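Local structure of single-stranded-DNA-specific exonuclease RecJ (Thermus thermophilus, 2ZXR) at residues 635-640 with 644-649; 10-13 with 17-20; 509-512 with 517-520. The protein degrades single-stranded DNA exonucleolytically in the 5' to 3' direction, using divalent metal ions, and has no detectable activity on single-stranded RNA. All coordinates share one frame; numbering follows the deposited sequence.

Contact 1: residues 635-640 with 644-649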
ATOM      1  N   LEU A 635     -25.746  -9.592  -8.389  1.00 24.69           N
ATOM      2  CA  LEU A 635     -26.371 -10.360  -7.320  1.00 24.09           C
ATOM      3  C   LEU A 635     -25.988  -9.836  -5.962  1.00 24.83           C
ATOM      4  O   LEU A 635     -26.834  -9.766  -5.074  1.00 24.72           O
ATOM      5  CB  LEU A 635     -25.969 -11.839  -7.386  1.00 25.61           C
ATOM      6  CG  LEU A 635     -26.720 -12.776  -8.328  1.00 26.20           C
ATOM      7  CD1 LEU A 635     -28.221 -12.794  -7.976  1.00 25.28           C
ATOM      8  CD2 LEU A 635     -26.519 -12.308  -9.732  1.00 27.80           C
ATOM      9  N   PHE A 636     -24.706  -9.500  -5.781  1.00 23.98           N
ATOM     10  CA  PHE A 636     -24.246  -8.999  -4.484  1.00 23.54           C
ATOM     11  C   PHE A 636     -24.919  -7.676  -4.151  1.00 23.58           C
ATOM     12  O   PHE A 636     -25.455  -7.525  -3.062  1.00 22.74           O
ATOM     13  CB  PHE A 636     -22.717  -8.800  -4.454  1.00 23.31           C
ATOM     14  CG  PHE A 636     -22.220  -8.120  -3.200  1.00 23.88           C
ATOM     15  CD1 PHE A 636     -22.119  -8.821  -1.994  1.00 24.91           C
ATOM     16  CD2 PHE A 636     -21.922  -6.752  -3.207  1.00 24.96           C
ATOM     17  CE1 PHE A 636     -21.738  -8.171  -0.811  1.00 24.42           C
ATOM     18  CE2 PHE A 636     -21.538  -6.089  -2.034  1.00 24.47           C
ATOM     19  CZ  PHE A 636     -21.447  -6.800  -0.829  1.00 24.15           C
ATOM     20  N   ALA A 637     -24.876  -6.718  -5.084  1.00 23.50           N
ATOM     21  CA  ALA A 637     -25.496  -5.416  -4.849  1.00 24.20           C
ATOM     22  C   ALA A 637     -27.009  -5.543  -4.693  1.00 24.43           C
ATOM     23  O   ALA A 637     -27.621  -4.767  -3.956  1.00 24.86           O
ATOM     24  CB  ALA A 637     -25.170  -4.428  -5.984  1.00 25.14           C
ATOM     25  N   TYR A 638     -27.606  -6.502  -5.391  1.00 24.68           N
ATOM     26  CA  TYR A 638     -29.053  -6.708  -5.270  1.00 26.31           C
ATOM     27  C   TYR A 638     -29.383  -7.152  -3.847  1.00 27.12           C
ATOM     28  O   TYR A 638     -30.182  -6.506  -3.164  1.00 25.83           O
ATOM     29  CB  TYR A 638     -29.544  -7.757  -6.276  1.00 25.82           C
ATOM     30  CG  TYR A 638     -31.028  -8.030  -6.178  1.00 26.77           C
ATOM     31  CD1 TYR A 638     -31.501  -9.235  -5.660  1.00 25.49           C
ATOM     32  CD2 TYR A 638     -31.963  -7.080  -6.609  1.00 25.85           C
ATOM     33  CE1 TYR A 638     -32.869  -9.501  -5.575  1.00 26.28           C
ATOM     34  CE2 TYR A 638     -33.326  -7.328  -6.528  1.00 26.75           C
ATOM     35  CZ  TYR A 638     -33.782  -8.547  -6.010  1.00 27.17           C
ATOM     36  OH  TYR A 638     -35.145  -8.813  -5.940  1.00 28.56           O
ATOM     37  N   GLU A 639     -28.754  -8.241  -3.397  1.00 28.44           N
ATOM     38  CA  GLU A 639     -28.973  -8.764  -2.046  1.00 30.83           C
ATOM     39  C   GLU A 639     -28.684  -7.725  -0.949  1.00 31.44           C
ATOM     40  O   GLU A 639     -29.371  -7.666   0.070  1.00 30.21           O
ATOM     41  CB  GLU A 639     -28.112 -10.025  -1.808  1.00 33.81           C
ATOM     42  CG  GLU A 639     -28.369 -11.154  -2.835  1.00 39.34           C
ATOM     43  CD  GLU A 639     -27.509 -12.426  -2.629  1.00 42.50           C
ATOM     44  OE1 GLU A 639     -27.591 -13.338  -3.499  1.00 43.17           O
ATOM     45  OE2 GLU A 639     -26.765 -12.516  -1.611  1.00 44.35           O
ATOM     46  N   ARG A 640     -27.680  -6.884  -1.162  1.00 32.21           N
ATOM     47  CA  ARG A 640     -27.339  -5.868  -0.168  1.00 33.33           C
ATOM     48  C   ARG A 640     -28.159  -4.584  -0.341  1.00 32.85           C
ATOM     49  O   ARG A 640     -27.967  -3.623   0.400  1.00 32.75           O
ATOM     50  CB  ARG A 640     -25.842  -5.521  -0.277  1.00 36.31           C
ATOM     51  CG  ARG A 640     -25.229  -4.881   0.950  1.00 39.32           C
ATOM     52  CD  ARG A 640     -24.374  -5.877   1.740  1.00 43.00           C
ATOM     53  NE  ARG A 640     -25.084  -7.116   2.079  1.00 46.43           N
ATOM     54  CZ  ARG A 640     -25.306  -8.131   1.234  1.00 47.94           C
ATOM     55  NH1 ARG A 640     -24.871  -8.076  -0.022  1.00 47.92           N
ATOM     56  NH2 ARG A 640     -25.980  -9.206   1.644  1.00 48.43           N
ATOM     57  N   GLY A 644     -26.103   2.293  -5.568  1.00 25.25           N
ATOM     58  CA  GLY A 644     -24.965   2.727  -6.365  1.00 23.11           C
ATOM     59  C   GLY A 644     -24.229   1.609  -7.091  1.00 21.93           C
ATOM     60  O   GLY A 644     -23.983   1.717  -8.293  1.00 20.66           O
ATOM     61  N   LEU A 645     -23.886   0.544  -6.356  1.00 21.22           N
ATOM     62  CA  LEU A 645     -23.166  -0.625  -6.894  1.00 20.55           C
ATOM     63  C   LEU A 645     -24.015  -1.415  -7.875  1.00 20.16           C
ATOM     64  O   LEU A 645     -23.538  -1.926  -8.880  1.00 19.69           O
ATOM     65  CB  LEU A 645     -22.735  -1.539  -5.737  1.00 20.04           C
ATOM     66  CG  LEU A 645     -21.585  -0.942  -4.905  1.00 20.44           C
ATOM     67  CD1 LEU A 645     -21.407  -1.637  -3.554  1.00 20.13           C
ATOM     68  CD2 LEU A 645     -20.315  -1.020  -5.755  1.00 20.93           C
ATOM     69  N   PHE A 646     -25.295  -1.517  -7.568  1.00 20.96           N
ATOM     70  CA  PHE A 646     -26.216  -2.250  -8.429  1.00 20.51           C
ATOM     71  C   PHE A 646     -26.360  -1.474  -9.729  1.00 20.46           C
ATOM     72  O   PHE A 646     -26.308  -2.053 -10.816  1.00 19.28           O
ATOM     73  CB  PHE A 646     -27.571  -2.360  -7.760  1.00 19.52           C
ATOM     74  CG  PHE A 646     -28.546  -3.144  -8.547  1.00 21.23           C
ATOM     75  CD1 PHE A 646     -28.439  -4.526  -8.621  1.00 20.93           C
ATOM     76  CD2 PHE A 646     -29.562  -2.505  -9.246  1.00 21.11           C
ATOM     77  CE1 PHE A 646     -29.323  -5.249  -9.375  1.00 21.34           C
ATOM     78  CE2 PHE A 646     -30.450  -3.236 -10.000  1.00 22.13           C
ATOM     79  CZ  PHE A 646     -30.331  -4.603 -10.064  1.00 21.36           C
ATOM     80  N   SER A 647     -26.543  -0.154  -9.599  1.00 20.12           N
ATOM     81  CA  SER A 647     -26.680   0.710 -10.768  1.00 21.05           C
ATOM     82  C   SER A 647     -25.408   0.636 -11.605  1.00 21.40           C
ATOM     83  O   SER A 647     -25.463   0.547 -12.821  1.00 22.09           O
ATOM     84  CB  SER A 647     -26.904   2.177 -10.352  1.00 21.11           C
ATOM     85  OG  SER A 647     -28.183   2.385  -9.769  1.00 22.34           O
ATOM     86  N   GLU A 648     -24.258   0.678 -10.943  1.00 21.16           N
ATOM     87  CA  GLU A 648     -23.002   0.646 -11.673  1.00 21.70           C
ATOM     88  C   GLU A 648     -22.863  -0.674 -12.400  1.00 22.14           C
ATOM     89  O   GLU A 648     -22.481  -0.727 -13.585  1.00 21.71           O
ATOM     90  CB  GLU A 648     -21.821   0.835 -10.713  1.00 21.70           C
ATOM     91  CG  GLU A 648     -20.486   0.694 -11.400  1.00 22.91           C
ATOM     92  CD  GLU A 648     -19.324   0.842 -10.441  1.00 24.85           C
ATOM     93  OE1 GLU A 648     -19.355   0.229  -9.346  1.00 24.41           O
ATOM     94  OE2 GLU A 648     -18.381   1.569 -10.803  1.00 25.43           O
ATOM     95  N   ALA A 649     -23.170  -1.741 -11.669  1.00 22.03           N
ATOM     96  CA  ALA A 649     -23.078  -3.090 -12.190  1.00 22.14           C
ATOM     97  C   ALA A 649     -24.025  -3.297 -13.365  1.00 22.71           C
ATOM     98  O   ALA A 649     -23.727  -4.056 -14.300  1.00 21.65           O
ATOM     99  CB  ALA A 649     -23.399  -4.084 -11.085  1.00 22.04           C
TER
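Phe-646 and Tyr-638 both carry CG anti to the backbone N (chi1 -177° and 179°), and the two rings rise on the same flank of their helix pair, with Ala-637 between the two backbones. The methyl of Ala-637 points toward the other helix and sits at the centre of the contact: its CB lies 3.3 Å from the backbone N of Phe-646. It also rests 3.6 Å from CB of Phe-646, reaching that ring at its edge, near the ring plane. On its other flank the same methyl meets CB of Leu-645 at 3.8 Å. A side chain this short lets the backbones close up, and CA of Ala-637 and CA of Phe-646 are 4.8 Å apart. This is a helical hairpin in the C-terminal domain of RecJ: helix 624-639 turns back through a short connection into helix 643-655, and the axes of 635-639 and 644-649 run nearly antiparallel at 148°, approaching to 8.2 Å. Further from the helix axes, the Phe-646 ring leans across to Tyr-638. Its CD1 comes 3.9 Å from the backbone N of Tyr-638, and CE1 touches CB of Tyr-638 at 4.0 Å, so the base of the tyrosine rather than its ring end receives the phenylalanine. Strand 541-543 covers this flank, Pro-543 meeting both aromatic side chains and Ala-541 meeting Phe-646. The phenol oxygen of Tyr-638 is hydrogen-bonded to the backbone N of Leu-605, which ties the far end of the ring to the loop after strand 601-603.

Contact 2: residues 10-13 with 17-20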
ATOM      1  N   LEU A  10     -13.643  -0.195  -5.219  1.00 30.87           N
ATOM      2  CA  LEU A  10     -13.094   0.516  -6.360  1.00 30.82           C
ATOM      3  C   LEU A  10     -14.074   0.492  -7.549  1.00 31.07           C
ATOM      4  O   LEU A  10     -14.758  -0.503  -7.797  1.00 30.76           O
ATOM      5  CB  LEU A  10     -11.740  -0.088  -6.771  1.00 31.09           C
ATOM      6  CG  LEU A  10     -10.657  -0.194  -5.676  1.00 33.36           C
ATOM      7  CD1 LEU A  10      -9.275  -0.389  -6.346  1.00 32.62           C
ATOM      8  CD2 LEU A  10     -10.642   1.069  -4.806  1.00 31.85           C
ATOM      9  N   SER A  11     -14.117   1.592  -8.288  1.00 30.93           N
ATOM     10  CA  SER A  11     -15.020   1.742  -9.418  1.00 31.46           C
ATOM     11  C   SER A  11     -14.756   0.765 -10.553  1.00 31.43           C
ATOM     12  O   SER A  11     -13.626   0.295 -10.726  1.00 31.68           O
ATOM     13  CB  SER A  11     -14.878   3.153  -9.972  1.00 31.93           C
ATOM     14  OG  SER A  11     -13.607   3.269 -10.608  1.00 33.80           O
ATOM     15  N   LEU A  12     -15.788   0.450 -11.335  1.00 30.63           N
ATOM     16  CA  LEU A  12     -15.570  -0.431 -12.482  1.00 29.90           C
ATOM     17  C   LEU A  12     -15.071   0.476 -13.600  1.00 30.73           C
ATOM     18  O   LEU A  12     -15.579   1.602 -13.799  1.00 29.96           O
ATOM     19  CB  LEU A  12     -16.854  -1.146 -12.932  1.00 28.53           C
ATOM     20  CG  LEU A  12     -17.527  -2.064 -11.907  1.00 28.24           C
ATOM     21  CD1 LEU A  12     -18.720  -2.778 -12.553  1.00 27.52           C
ATOM     22  CD2 LEU A  12     -16.528  -3.057 -11.364  1.00 24.63           C
ATOM     23  N   PRO A  13     -14.045   0.025 -14.333  1.00 31.62           N
ATOM     24  CA  PRO A  13     -13.549   0.880 -15.417  1.00 32.85           C
ATOM     25  C   PRO A  13     -14.450   0.751 -16.638  1.00 33.54           C
ATOM     26  O   PRO A  13     -15.345  -0.103 -16.673  1.00 33.37           O
ATOM     27  CB  PRO A  13     -12.150   0.318 -15.681  1.00 32.21           C
ATOM     28  CG  PRO A  13     -12.348  -1.149 -15.454  1.00 32.16           C
ATOM     29  CD  PRO A  13     -13.251  -1.211 -14.215  1.00 31.22           C
ATOM     30  N   GLN A  17     -11.907  -0.245 -22.111  1.00 35.48           N
ATOM     31  CA  GLN A  17     -10.560  -0.161 -21.547  1.00 35.34           C
ATOM     32  C   GLN A  17     -10.280  -1.401 -20.684  1.00 34.70           C
ATOM     33  O   GLN A  17      -9.163  -1.906 -20.652  1.00 34.81           O
ATOM     34  CB  GLN A  17     -10.384   1.096 -20.690  1.00 36.60           C
ATOM     35  CG  GLN A  17     -10.736   2.413 -21.370  1.00 37.89           C
ATOM     36  CD  GLN A  17     -10.413   3.615 -20.481  1.00 40.22           C
ATOM     37  OE1 GLN A  17     -11.062   4.665 -20.562  1.00 41.75           O
ATOM     38  NE2 GLN A  17      -9.398   3.467 -19.635  1.00 39.39           N
ATOM     39  N   TRP A  18     -11.297  -1.905 -19.995  1.00 33.80           N
ATOM     40  CA  TRP A  18     -11.117  -3.089 -19.148  1.00 32.64           C
ATOM     41  C   TRP A  18     -10.643  -4.216 -20.068  1.00 32.64           C
ATOM     42  O   TRP A  18      -9.696  -4.955 -19.767  1.00 30.53           O
ATOM     43  CB  TRP A  18     -12.450  -3.467 -18.515  1.00 33.07           C
ATOM     44  CG  TRP A  18     -12.415  -4.281 -17.247  1.00 33.95           C
ATOM     45  CD1 TRP A  18     -11.399  -5.090 -16.788  1.00 33.64           C
ATOM     46  CD2 TRP A  18     -13.499  -4.437 -16.323  1.00 33.80           C
ATOM     47  NE1 TRP A  18     -11.798  -5.739 -15.635  1.00 34.24           N
ATOM     48  CE2 TRP A  18     -13.081  -5.357 -15.331  1.00 33.28           C
ATOM     49  CE3 TRP A  18     -14.789  -3.890 -16.240  1.00 33.71           C
ATOM     50  CZ2 TRP A  18     -13.903  -5.736 -14.272  1.00 34.00           C
ATOM     51  CZ3 TRP A  18     -15.607  -4.271 -15.183  1.00 35.09           C
ATOM     52  CH2 TRP A  18     -15.160  -5.185 -14.214  1.00 34.16           C
ATOM     53  N   ARG A  19     -11.329  -4.333 -21.198  1.00 32.81           N
ATOM     54  CA  ARG A  19     -11.015  -5.338 -22.195  1.00 33.71           C
ATOM     55  C   ARG A  19      -9.616  -5.163 -22.782  1.00 33.70           C
ATOM     56  O   ARG A  19      -8.909  -6.148 -22.997  1.00 32.88           O
ATOM     57  CB  ARG A  19     -12.073  -5.305 -23.309  1.00 33.25           C
ATOM     58  CG  ARG A  19     -13.310  -6.128 -22.966  1.00 33.87           C
ATOM     59  CD  ARG A  19     -14.558  -5.614 -23.675  1.00 33.70           C
ATOM     60  NE  ARG A  19     -15.645  -6.595 -23.636  1.00 33.13           N
ATOM     61  CZ  ARG A  19     -16.893  -6.335 -24.014  1.00 33.57           C
ATOM     62  NH1 ARG A  19     -17.211  -5.122 -24.455  1.00 31.63           N
ATOM     63  NH2 ARG A  19     -17.818  -7.292 -23.968  1.00 34.40           N
ATOM     64  N   GLU A  20      -9.232  -3.919 -23.053  1.00 34.86           N
ATOM     65  CA  GLU A  20      -7.909  -3.623 -23.606  1.00 36.42           C
ATOM     66  C   GLU A  20      -6.819  -4.100 -22.652  1.00 35.86           C
ATOM     67  O   GLU A  20      -5.827  -4.700 -23.083  1.00 36.54           O
ATOM     68  CB  GLU A  20      -7.760  -2.120 -23.861  1.00 37.96           C
ATOM     69  CG  GLU A  20      -8.648  -1.637 -25.002  1.00 42.04           C
ATOM     70  CD  GLU A  20      -8.700  -0.122 -25.154  1.00 44.24           C
ATOM     71  OE1 GLU A  20      -9.279   0.338 -26.170  1.00 45.07           O
ATOM     72  OE2 GLU A  20      -8.180   0.606 -24.265  1.00 45.66           O
TER
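Trp-18 has the most surface buried here, and Pro-13, just before helix 15-25, is its main partner across the two segments. Pro-13 turns its CG and CD onto one face of the indole. Its CG sits 3.4 Å above the indole plane, displaced toward the rim, and is 3.6 Å from Trp-18 CD2 at the junction of the two rings. Next to it, Pro-13 CD stands over the six-membered ring, 3.9 Å from the centroid and 19° off the normal, a CH-pi contact made through the face. The indole is brought there by a first torsion that sets CG of Trp-18 opposite its backbone N (chi1 -157°), sending the benzo end back toward the preceding loop. The fold at this point is a connection from strand to helix: strand 5-9 ends, residues 10-13 run on without regular structure, and the first turns of helix 15-25 lay the tryptophan back over the chain that led into them. Leu-12 completes the contact at the outer end of the benzo ring, approaching obliquely. Its CD2 methyl is 3.8 Å from Trp-18 CH2, while its CB lies 4.0 Å from Trp-18 CZ3. Beyond the two segments, Leu-626 and Leu-629 of helix 624-639 also pack on the indole, and Leu-33 of helix 29-37 touches both Trp-18 and Pro-13. The buried indole NE1 is satisfied by a hydrogen bond to the carbonyl oxygen of Pro-29.

Contact 3: residues 509-512 with 517-520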
ATOM      1  N   LEU A 509      -5.745 -12.499  -1.013  1.00 23.22           N
ATOM      2  CA  LEU A 509      -5.806 -13.828  -1.614  1.00 24.16           C
ATOM      3  C   LEU A 509      -4.422 -14.426  -1.362  1.00 25.84           C
ATOM      4  O   LEU A 509      -3.412 -13.881  -1.814  1.00 24.60           O
ATOM      5  CB  LEU A 509      -6.028 -13.747  -3.127  1.00 23.25           C
ATOM      6  CG  LEU A 509      -6.800 -14.896  -3.809  1.00 26.37           C
ATOM      7  CD1 LEU A 509      -6.255 -15.068  -5.187  1.00 23.66           C
ATOM      8  CD2 LEU A 509      -6.761 -16.215  -3.026  1.00 24.18           C
ATOM      9  N   SER A 510      -4.368 -15.551  -0.668  1.00 26.73           N
ATOM     10  CA  SER A 510      -3.078 -16.142  -0.353  1.00 28.98           C
ATOM     11  C   SER A 510      -2.860 -17.541  -0.917  1.00 29.47           C
ATOM     12  O   SER A 510      -3.803 -18.342  -1.047  1.00 28.92           O
ATOM     13  CB  SER A 510      -2.919 -16.206   1.166  1.00 28.72           C
ATOM     14  OG  SER A 510      -3.448 -15.041   1.748  1.00 31.23           O
ATOM     15  N   GLU A 511      -1.599 -17.820  -1.247  1.00 30.42           N
ATOM     16  CA  GLU A 511      -1.203 -19.137  -1.733  1.00 31.20           C
ATOM     17  C   GLU A 511      -0.374 -19.666  -0.571  1.00 32.35           C
ATOM     18  O   GLU A 511       0.768 -19.248  -0.390  1.00 32.75           O
ATOM     19  CB  GLU A 511      -0.331 -19.041  -2.985  1.00 31.01           C
ATOM     20  CG  GLU A 511       0.099 -20.417  -3.546  1.00 31.69           C
ATOM     21  CD  GLU A 511       0.909 -20.318  -4.847  1.00 31.58           C
ATOM     22  OE1 GLU A 511       2.062 -19.847  -4.800  1.00 32.72           O
ATOM     23  OE2 GLU A 511       0.391 -20.702  -5.925  1.00 32.06           O
ATOM     24  N   ASN A 512      -0.954 -20.548   0.233  1.00 33.10           N
ATOM     25  CA  ASN A 512      -0.238 -21.097   1.377  1.00 35.63           C
ATOM     26  C   ASN A 512       0.320 -22.479   1.058  1.00 37.17           C
ATOM     27  O   ASN A 512      -0.402 -23.372   0.628  1.00 37.91           O
ATOM     28  CB  ASN A 512      -1.159 -21.178   2.602  1.00 34.48           C
ATOM     29  CG  ASN A 512      -1.663 -19.816   3.035  1.00 34.47           C
ATOM     30  OD1 ASN A 512      -0.926 -18.842   2.999  1.00 32.16           O
ATOM     31  ND2 ASN A 512      -2.917 -19.750   3.460  1.00 33.70           N
ATOM     32  N   HIS A 517       2.444 -28.902  -0.618  1.00 49.42           N
ATOM     33  CA  HIS A 517       1.163 -28.668  -1.288  1.00 48.44           C
ATOM     34  C   HIS A 517       0.688 -27.233  -1.099  1.00 46.29           C
ATOM     35  O   HIS A 517       1.029 -26.588  -0.117  1.00 45.37           O
ATOM     36  CB  HIS A 517       0.128 -29.651  -0.759  1.00 49.89           C
ATOM     37  CG  HIS A 517       0.544 -31.076  -0.920  1.00 53.01           C
ATOM     38  ND1 HIS A 517       0.235 -32.056   0.002  1.00 54.17           N
ATOM     39  CD2 HIS A 517       1.268 -31.687  -1.891  1.00 53.60           C
ATOM     40  CE1 HIS A 517       0.752 -33.207  -0.393  1.00 54.36           C
ATOM     41  NE2 HIS A 517       1.383 -33.010  -1.538  1.00 55.07           N
ATOM     42  N   LEU A 518      -0.095 -26.748  -2.057  1.00 44.62           N
ATOM     43  CA  LEU A 518      -0.595 -25.378  -2.038  1.00 42.00           C
ATOM     44  C   LEU A 518      -2.079 -25.331  -1.723  1.00 40.41           C
ATOM     45  O   LEU A 518      -2.809 -26.243  -2.070  1.00 40.66           O
ATOM     46  CB  LEU A 518      -0.331 -24.731  -3.398  1.00 42.38           C
ATOM     47  CG  LEU A 518       1.117 -24.826  -3.898  1.00 42.87           C
ATOM     48  CD1 LEU A 518       1.244 -24.246  -5.298  1.00 42.75           C
ATOM     49  CD2 LEU A 518       2.030 -24.081  -2.940  1.00 42.55           C
ATOM     50  N   ALA A 519      -2.509 -24.275  -1.038  1.00 38.44           N
ATOM     51  CA  ALA A 519      -3.911 -24.064  -0.684  1.00 35.89           C
ATOM     52  C   ALA A 519      -4.199 -22.565  -0.875  1.00 35.41           C
ATOM     53  O   ALA A 519      -3.466 -21.720  -0.352  1.00 34.13           O
ATOM     54  CB  ALA A 519      -4.173 -24.464   0.773  1.00 35.64           C
ATOM     55  N   TYR A 520      -5.264 -22.252  -1.616  1.00 33.51           N
ATOM     56  CA  TYR A 520      -5.640 -20.872  -1.894  1.00 32.36           C
ATOM     57  C   TYR A 520      -6.663 -20.405  -0.909  1.00 32.24           C
ATOM     58  O   TYR A 520      -7.808 -20.809  -0.952  1.00 33.70           O
ATOM     59  CB  TYR A 520      -6.145 -20.778  -3.318  1.00 30.56           C
ATOM     60  CG  TYR A 520      -5.007 -21.056  -4.248  1.00 30.11           C
ATOM     61  CD1 TYR A 520      -4.172 -20.020  -4.675  1.00 29.17           C
ATOM     62  CD2 TYR A 520      -4.677 -22.370  -4.601  1.00 28.61           C
ATOM     63  CE1 TYR A 520      -3.037 -20.280  -5.426  1.00 30.09           C
ATOM     64  CE2 TYR A 520      -3.544 -22.643  -5.346  1.00 28.71           C
ATOM     65  CZ  TYR A 520      -2.728 -21.598  -5.755  1.00 29.45           C
ATOM     66  OH  TYR A 520      -1.598 -21.854  -6.483  1.00 30.77           O
TER
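Backbone hydrogen bonds join Asn-512 to Ala-519 in both directions. Asn-512 N donates to Ala-519 O at 2.8 Å, and the return bond from Ala-519 N to Asn-512 O is also 2.8 Å. These two residues form an antiparallel hydrogen-bonded pair, and Glu-511 with Tyr-520 forms the adjoining non-hydrogen-bonded pair. CA-H...O contacts lie alongside: Tyr-520 CA lies 3.2 Å from Ser-510 O, and Leu-518 CA lies 3.3 Å from Asn-512 O. Among the side chains, Glu-511 and Tyr-520 run side by side from the same face of the sheet. Glu-511 has CG anti to its backbone N (chi1 -179°) and runs on extended beyond it; that CG passes 3.7 Å from CE1 of the Tyr-520 ring, and the chain ends with the tyrosine OH donating to OE2. That bond is modelled at 2.4 Å, so short that its exact length is doubtful. Carboxylate and ring planes are 66° apart. A methyl of Leu-518, CD1, packs 3.7 Å from OE2 of Glu-511. On the face of Asn-512 and Ala-519, the Asn-512 amide ND2 is hydrogen-bonded to OE2 of Glu-521. The hairpin of strands 503-514 and 517-528 belongs to the OB domain, where strand 462-466 flanks 503-514 and strand 487-492 flanks 517-528, while Phe-444 of helix 440-447 packs against both Glu-511 and Tyr-520.

Contacts 1 and 2 meet directly, although about 17 Å separates their centres: Glu-648 OE2, on the second helix of contact 1, is 2.9 Å from Leu-12 N in contact 2, a probable hydrogen bond between the C-terminal domain and the chain's N-terminal loop. Contact 3 touches neither. Its nearest atoms are about 14 Å from those of contact 2 and about 17 Å from those of contact 1. A sheet still relates it to contact 2, since strand 5-9, which leads into residues 10-13, lies in the same mixed beta sheet as the 503-514 and 517-528 hairpin. All three lie away from the magnesium site formed by Asp-84, Asp-136, His-160, His-161 and Asp-221.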